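Local coordinates for protein endoglucanase (Clostridium thermocellum, PDB 2C4X) that probably helps degrade plant cell-wall polysaccharides, this piece holding the C-terminal PKD and CBM44 domains of a cellulosomal cellulase, CBM44 being a carbohydrate-binding module recognising beta-glucan chains and xyloglucan, at residues Y44-D50 and P59-Y65; V160-T164 and L217-V223. The protein carries 1 engineered substitution. The contacts are given in a common frame with arbitrary orientation. Numbering follows the deposited sequence.

From the N terminus the chain first builds the PKD domain, where contact 1 closes a short loop: only eight residues, including strand 53-56, separate Y44-D50 from P59-Y65. It joins strand 41-47 of the four-stranded sheet to strand 60-63, at the edge of the three-stranded one. The chain then runs on into the CBM44 beta-sandwich. Contact 2 closes a larger loop of 52 residues there, bringing the turn that leads into strand 165-172 against the end of its sheet neighbour, strand 211-218. The two contacts are in series, neither nested nor crossed. Their centres lie 37 Å apart and their nearest atoms about 24 Å, one within the PKD domain, the other within CBM44.

Contact 1 (Y44-D50 and P59-Y65); sequences YVWDFGD and PTITYKY. Engineered in segment 44-50: V45 (natural residue Ala).
Run the two segments nearly parallel, 7° apart end to end, with CA atoms paired Y44–P59, W46–I61, F48–Y63 and D50–Y65 at 6.6 to 8.9 Å. Side chains, not backbone hydrogen bonds, fill the gap. P59 CA sits 3.7 Å from the centroid of the Y44 ring, and I61 CG2 lies 3.7 Å from that of the W46 five-membered ring; both are CH-pi contacts over a face. F48 (chi1 m) and Y63 (chi1 t) stack face to face, centroids 3.9 Å apart and planes at 2°. Engineered V45 (Ala in nature) is out of reach. This is two sheets of the Ig-like PKD sandwich packed together, and W46-D50 reads WDFGD, matching the PKD signature. After strand 41-47 the chain turns: D47 OD1 accepts from G49 N at 2.9 Å, an Asx turn, with G49 at phi/psi 84/2. Two tyrosines satisfy acceptors across the gap: Y65 OH donates to F48 O at 2.7 Å, and Y63 OH to D50 OD2 at 2.5 Å. D50 (chi1 p) offers its other oxygen, OD1, to the backbone N of Y52. W46 NE1 donates to a water at 2.7 Å, which in turn gives a weak 3.3 Å bond to T60 O. T62 faces away, its OG1 hydrogen-bonded to N26 OD1, in the loop before strand 27-30, and to V27 O of that strand.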
loop_
_atom_site.group_PDB
_atom_site.type_symbol
_atom_site.label_atom_id
_atom_site.label_comp_id
_atom_site.label_asym_id
_atom_site.label_seq_id
_atom_site.Cartn_x
_atom_site.Cartn_y
_atom_site.Cartn_z
ATOM N N TYR A 44 -10.853 -13.043 -29.627
ATOM C CA TYR A 44 -10.081 -12.652 -28.460
ATOM C C TYR A 44 -10.683 -13.406 -27.296
ATOM O O TYR A 44 -11.896 -13.321 -27.070
ATOM C CB TYR A 44 -10.237 -11.144 -28.209
ATOM C CG TYR A 44 -9.818 -10.273 -29.373
ATOM C CD1 TYR A 44 -10.676 -10.069 -30.464
ATOM C CD2 TYR A 44 -8.564 -9.651 -29.390
ATOM C CE1 TYR A 44 -10.296 -9.298 -31.528
ATOM C CE2 TYR A 44 -8.176 -8.867 -30.451
ATOM C CZ TYR A 44 -9.048 -8.696 -31.523
ATOM O OH TYR A 44 -8.684 -7.912 -32.590
ATOM N N VAL A 45 -9.852 -14.142 -26.564
ATOM C CA VAL A 45 -10.306 -14.916 -25.409
ATOM C C VAL A 45 -9.588 -14.371 -24.166
ATOM O O VAL A 45 -8.366 -14.250 -24.158
ATOM C CB VAL A 45 -10.027 -16.432 -25.584
ATOM C CG1 VAL A 45 -10.448 -17.224 -24.333
ATOM C CG2 VAL A 45 -10.753 -16.977 -26.824
ATOM N N TRP A 46 -10.365 -14.025 -23.143
ATOM C CA TRP A 46 -9.852 -13.381 -21.931
ATOM C C TRP A 46 -10.058 -14.265 -20.709
ATOM O O TRP A 46 -11.138 -14.843 -20.532
ATOM C CB TRP A 46 -10.613 -12.082 -21.675
ATOM C CG TRP A 46 -10.509 -11.061 -22.769
ATOM C CD1 TRP A 46 -11.337 -10.921 -23.849
ATOM C CD2 TRP A 46 -9.539 -10.016 -22.867
ATOM N NE1 TRP A 46 -10.930 -9.860 -24.623
ATOM C CE2 TRP A 46 -9.825 -9.291 -24.052
ATOM C CE3 TRP A 46 -8.431 -9.641 -22.088
ATOM C CZ2 TRP A 46 -9.067 -8.190 -24.459
ATOM C CZ3 TRP A 46 -7.673 -8.550 -22.495
ATOM C CH2 TRP A 46 -7.996 -7.837 -23.676
ATOM N N ASP A 47 -9.028 -14.353 -19.867
ATOM C CA ASP A 47 -9.148 -14.970 -18.555
ATOM C C ASP A 47 -8.851 -13.837 -17.577
ATOM O O ASP A 47 -7.745 -13.299 -17.561
ATOM C CB ASP A 47 -8.162 -16.139 -18.403
ATOM C CG ASP A 47 -8.256 -16.825 -17.045
ATOM O OD1 ASP A 47 -8.515 -16.164 -16.020
ATOM O OD2 ASP A 47 -8.048 -18.051 -16.994
ATOM N N PHE A 48 -9.853 -13.469 -16.779
ATOM C CA PHE A 48 -9.755 -12.290 -15.914
ATOM C C PHE A 48 -9.034 -12.570 -14.587
ATOM O O PHE A 48 -8.747 -11.647 -13.825
ATOM C CB PHE A 48 -11.148 -11.657 -15.730
ATOM C CG PHE A 48 -11.737 -11.152 -17.021
ATOM C CD1 PHE A 48 -11.240 -9.985 -17.615
ATOM C CD2 PHE A 48 -12.756 -11.859 -17.664
ATOM C CE1 PHE A 48 -11.754 -9.527 -18.820
ATOM C CE2 PHE A 48 -13.275 -11.402 -18.880
ATOM C CZ PHE A 48 -12.771 -10.223 -19.445
ATOM N N GLY A 49 -8.693 -13.843 -14.364
ATOM C CA GLY A 49 -7.918 -14.268 -13.205
ATOM C C GLY A 49 -8.698 -14.505 -11.926
ATOM O O GLY A 49 -8.106 -14.838 -10.905
ATOM N N ASP A 50 -10.020 -14.353 -11.980
ATOM C CA ASP A 50 -10.870 -14.457 -10.791
ATOM C C ASP A 50 -11.831 -15.658 -10.838
ATOM O O ASP A 50 -12.626 -15.857 -9.914
ATOM C CB ASP A 50 -11.658 -13.147 -10.601
ATOM C CG ASP A 50 -12.627 -12.861 -11.765
ATOM O OD1 ASP A 50 -12.581 -13.566 -12.802
ATOM O OD2 ASP A 50 -13.446 -11.927 -11.642
ATOM N N PRO A 59 -11.757 -6.187 -30.365
ATOM C CA PRO A 59 -10.639 -6.119 -29.409
ATOM C C PRO A 59 -10.863 -5.459 -28.033
ATOM O O PRO A 59 -9.954 -5.483 -27.199
ATOM C CB PRO A 59 -9.544 -5.374 -30.192
ATOM C CG PRO A 59 -10.225 -4.652 -31.277
ATOM C CD PRO A 59 -11.616 -5.204 -31.459
ATOM N N THR A 60 -12.028 -4.885 -27.767
ATOM C CA THR A 60 -12.257 -4.361 -26.416
ATOM C C THR A 60 -13.300 -5.170 -25.633
ATOM O O THR A 60 -14.141 -5.859 -26.209
ATOM C CB THR A 60 -12.603 -2.849 -26.384
ATOM O OG1 THR A 60 -13.961 -2.665 -26.784
ATOM C CG2 THR A 60 -11.670 -2.032 -27.292
ATOM N N ILE A 61 -13.210 -5.096 -24.308
ATOM C CA ILE A 61 -14.144 -5.763 -23.415
ATOM C C ILE A 61 -14.104 -4.984 -22.104
ATOM O O ILE A 61 -13.075 -4.407 -21.750
ATOM C CB ILE A 61 -13.812 -7.289 -23.220
ATOM C CG1 ILE A 61 -15.029 -8.046 -22.650
ATOM C CG2 ILE A 61 -12.546 -7.502 -22.349
ATOM C CD1 ILE A 61 -15.045 -9.567 -22.912
ATOM N N THR A 62 -15.229 -4.928 -21.410
ATOM C CA THR A 62 -15.268 -4.290 -20.104
ATOM C C THR A 62 -15.581 -5.329 -19.028
ATOM O O THR A 62 -16.282 -6.320 -19.288
ATOM C CB THR A 62 -16.228 -3.043 -20.067
ATOM O OG1 THR A 62 -16.104 -2.372 -18.807
ATOM C CG2 THR A 62 -17.685 -3.439 -20.281
ATOM N N TYR A 63 -15.044 -5.101 -17.834
ATOM C CA TYR A 63 -15.091 -6.072 -16.750
ATOM C C TYR A 63 -15.035 -5.393 -15.373
ATOM O O TYR A 63 -14.409 -4.346 -15.220
ATOM C CB TYR A 63 -13.941 -7.092 -16.896
ATOM C CG TYR A 63 -14.160 -8.320 -16.055
ATOM C CD1 TYR A 63 -15.120 -9.263 -16.418
ATOM C CD2 TYR A 63 -13.452 -8.517 -14.867
ATOM C CE1 TYR A 63 -15.361 -10.373 -15.640
ATOM C CE2 TYR A 63 -13.681 -9.637 -14.078
ATOM C CZ TYR A 63 -14.636 -10.560 -14.471
ATOM O OH TYR A 63 -14.898 -11.672 -13.702
ATOM N N LYS A 64 -15.683 -6.009 -14.382
ATOM C CA LYS A 64 -15.692 -5.530 -12.998
ATOM C C LYS A 64 -15.237 -6.639 -12.059
ATOM O O LYS A 64 -15.694 -7.776 -12.178
ATOM C CB LYS A 64 -17.111 -5.111 -12.583
ATOM C CG LYS A 64 -17.722 -4.000 -13.402
ATOM C CD LYS A 64 -19.155 -3.699 -12.968
ATOM C CE LYS A 64 -20.154 -4.494 -13.777
ATOM N NZ LYS A 64 -21.582 -4.098 -13.483
ATOM N N TYR A 65 -14.349 -6.306 -11.123
ATOM C CA TYR A 65 -13.917 -7.261 -10.101
ATOM C C TYR A 65 -14.673 -6.988 -8.807
ATOM O O TYR A 65 -14.805 -5.836 -8.379
ATOM C CB TYR A 65 -12.410 -7.166 -9.857
ATOM C CG TYR A 65 -11.567 -7.646 -11.013
ATOM C CD1 TYR A 65 -11.215 -8.993 -11.125
ATOM C CD2 TYR A 65 -11.134 -6.761 -12.000
ATOM C CE1 TYR A 65 -10.428 -9.448 -12.188
ATOM C CE2 TYR A 65 -10.345 -7.205 -13.076
ATOM C CZ TYR A 65 -9.999 -8.553 -13.155
ATOM O OH TYR A 65 -9.226 -9.015 -14.194
HETATM O O HOH W 1 -12.090 -8.379 -26.552
#

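Contact 2 (V160-T164 and L217-V223); sequences VVPGT and LTLPEDV
L219, with chi1 t and chi2 p, is the apolar centre: its CD2 lies 3.6 Å from V160 CG2 and 3.7 Å from P162 CA, and the side chain also meets M166 and I185 in the sandwich interior. Beside it the P162 ring reaches V223, with P162 CG 4.2 Å from V223 CB and 3.2 Å from V223 O. V161-T164 is a type II beta turn, P162 at -51/138 and G163 at 101/-10; P220-V223 is a type I turn closed by a weak V223 N to P220 O bond of 3.4 Å. The G163 and E221 CA atoms are nearest across the segments, 4.2 Å apart. V161 O takes T164 N at 3.3 Å and T164 OG1 at 2.5 Å. Between the segments, G163 N donates to L219 O at 2.6 Å and L219 N to T164 O at 3.0 Å. At G163 a CB would jam against P162 O, calling for glycine; E221 OE2, 3.4 Å from G163 CA, adds a second clash. At the polar edge T218 OG1 is hydrogen-bonded to T165 OG1. Main-chain groups thus carry the cross-segment hydrogen bonding, and antiparallel pairing beyond L217–M166 ends in a G1 beta bulge, G163-T164 opposite L219.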
loop_
_atom_site.group_PDB
_atom_site.type_symbol
_atom_site.label_atom_id
_atom_site.label_comp_id
_atom_site.label_asym_id
_atom_site.label_seq_id
_atom_site.Cartn_x
_atom_site.Cartn_y
_atom_site.Cartn_z
ATOM N N VAL A 160 4.968 -8.509 14.098
ATOM C CA VAL A 160 5.237 -9.121 12.789
ATOM C C VAL A 160 6.305 -10.208 12.886
ATOM O O VAL A 160 7.164 -10.163 13.767
ATOM C CB VAL A 160 5.645 -8.066 11.716
ATOM C CG1 VAL A 160 4.513 -7.090 11.473
ATOM C CG2 VAL A 160 6.897 -7.306 12.125
ATOM N N VAL A 161 6.240 -11.196 11.997
ATOM C CA VAL A 161 7.310 -12.182 11.911
ATOM C C VAL A 161 8.509 -11.553 11.189
ATOM O O VAL A 161 8.322 -10.702 10.316
ATOM C CB VAL A 161 6.865 -13.527 11.237
ATOM C CG1 VAL A 161 5.680 -14.145 11.987
ATOM C CG2 VAL A 161 6.547 -13.343 9.758
ATOM N N PRO A 162 9.740 -11.942 11.574
ATOM C CA PRO A 162 10.936 -11.477 10.867
ATOM C C PRO A 162 10.852 -11.694 9.352
ATOM O O PRO A 162 10.393 -12.745 8.893
ATOM C CB PRO A 162 12.046 -12.333 11.474
ATOM C CG PRO A 162 11.562 -12.637 12.847
ATOM C CD PRO A 162 10.084 -12.822 12.709
ATOM N N GLY A 163 11.285 -10.694 8.588
ATOM C CA GLY A 163 11.228 -10.745 7.126
ATOM C C GLY A 163 10.072 -9.953 6.531
ATOM O O GLY A 163 10.022 -9.749 5.319
ATOM N N THR A 164 9.152 -9.502 7.384
ATOM C CA THR A 164 7.918 -8.828 6.946
ATOM C C THR A 164 8.150 -7.378 6.525
ATOM O O THR A 164 8.819 -6.617 7.227
ATOM C CB THR A 164 6.853 -8.840 8.076
ATOM O OG1 THR A 164 6.627 -10.184 8.513
ATOM C CG2 THR A 164 5.519 -8.209 7.623
ATOM N N LEU A 217 8.826 -0.467 5.495
ATOM C CA LEU A 217 9.849 -0.845 6.461
ATOM C C LEU A 217 9.892 -2.366 6.576
ATOM O O LEU A 217 8.854 -3.002 6.754
ATOM C CB LEU A 217 9.527 -0.212 7.817
ATOM C CG LEU A 217 10.360 -0.649 9.025
ATOM C CD1 LEU A 217 11.805 -0.232 8.871
ATOM C CD2 LEU A 217 9.770 -0.086 10.281
ATOM N N THR A 218 11.084 -2.945 6.463
ATOM C CA THR A 218 11.245 -4.389 6.627
ATOM C C THR A 218 11.895 -4.746 7.962
ATOM O O THR A 218 12.961 -4.212 8.310
ATOM C CB THR A 218 12.052 -5.012 5.464
ATOM O OG1 THR A 218 11.437 -4.655 4.227
ATOM C CG2 THR A 218 12.094 -6.537 5.566
ATOM N N LEU A 219 11.242 -5.633 8.713
ATOM C CA LEU A 219 11.882 -6.281 9.855
ATOM C C LEU A 219 12.807 -7.368 9.296
ATOM O O LEU A 219 12.334 -8.282 8.630
ATOM C CB LEU A 219 10.837 -6.886 10.805
ATOM C CG LEU A 219 11.392 -7.610 12.046
ATOM C CD1 LEU A 219 12.061 -6.610 12.998
ATOM C CD2 LEU A 219 10.309 -8.396 12.776
ATOM N N PRO A 220 14.132 -7.258 9.537
ATOM C CA PRO A 220 15.076 -8.223 8.960
ATOM C C PRO A 220 14.805 -9.674 9.370
ATOM O O PRO A 220 14.330 -9.940 10.479
ATOM C CB PRO A 220 16.435 -7.755 9.497
ATOM C CG PRO A 220 16.234 -6.310 9.809
ATOM C CD PRO A 220 14.827 -6.222 10.325
ATOM N N GLU A 221 15.125 -10.596 8.470
ATOM C CA GLU A 221 14.883 -12.025 8.675
ATOM C C GLU A 221 15.620 -12.672 9.860
ATOM O O GLU A 221 15.169 -13.696 10.382
ATOM C CB GLU A 221 15.207 -12.787 7.391
ATOM C CG GLU A 221 14.113 -13.747 7.000
ATOM C CD GLU A 221 13.807 -13.703 5.515
ATOM O OE1 GLU A 221 14.601 -14.275 4.730
ATOM O OE2 GLU A 221 12.768 -13.106 5.138
ATOM N N ASP A 222 16.742 -12.088 10.271
ATOM C CA ASP A 222 17.574 -12.679 11.330
ATOM C C ASP A 222 17.198 -12.285 12.768
ATOM O O ASP A 222 17.853 -12.710 13.718
ATOM C CB ASP A 222 19.071 -12.432 11.062
ATOM C CG ASP A 222 19.446 -10.951 11.077
ATOM O OD1 ASP A 222 18.554 -10.084 11.203
ATOM O OD2 ASP A 222 20.655 -10.652 10.965
ATOM N N VAL A 223 16.146 -11.485 12.916
ATOM C CA VAL A 223 15.621 -11.098 14.226
ATOM C C VAL A 223 15.021 -12.308 14.945
ATOM O O VAL A 223 14.322 -13.112 14.333
ATOM C CB VAL A 223 14.539 -9.992 14.075
ATOM C CG1 VAL A 223 13.820 -9.719 15.397
ATOM C CG2 VAL A 223 15.157 -8.712 13.529
#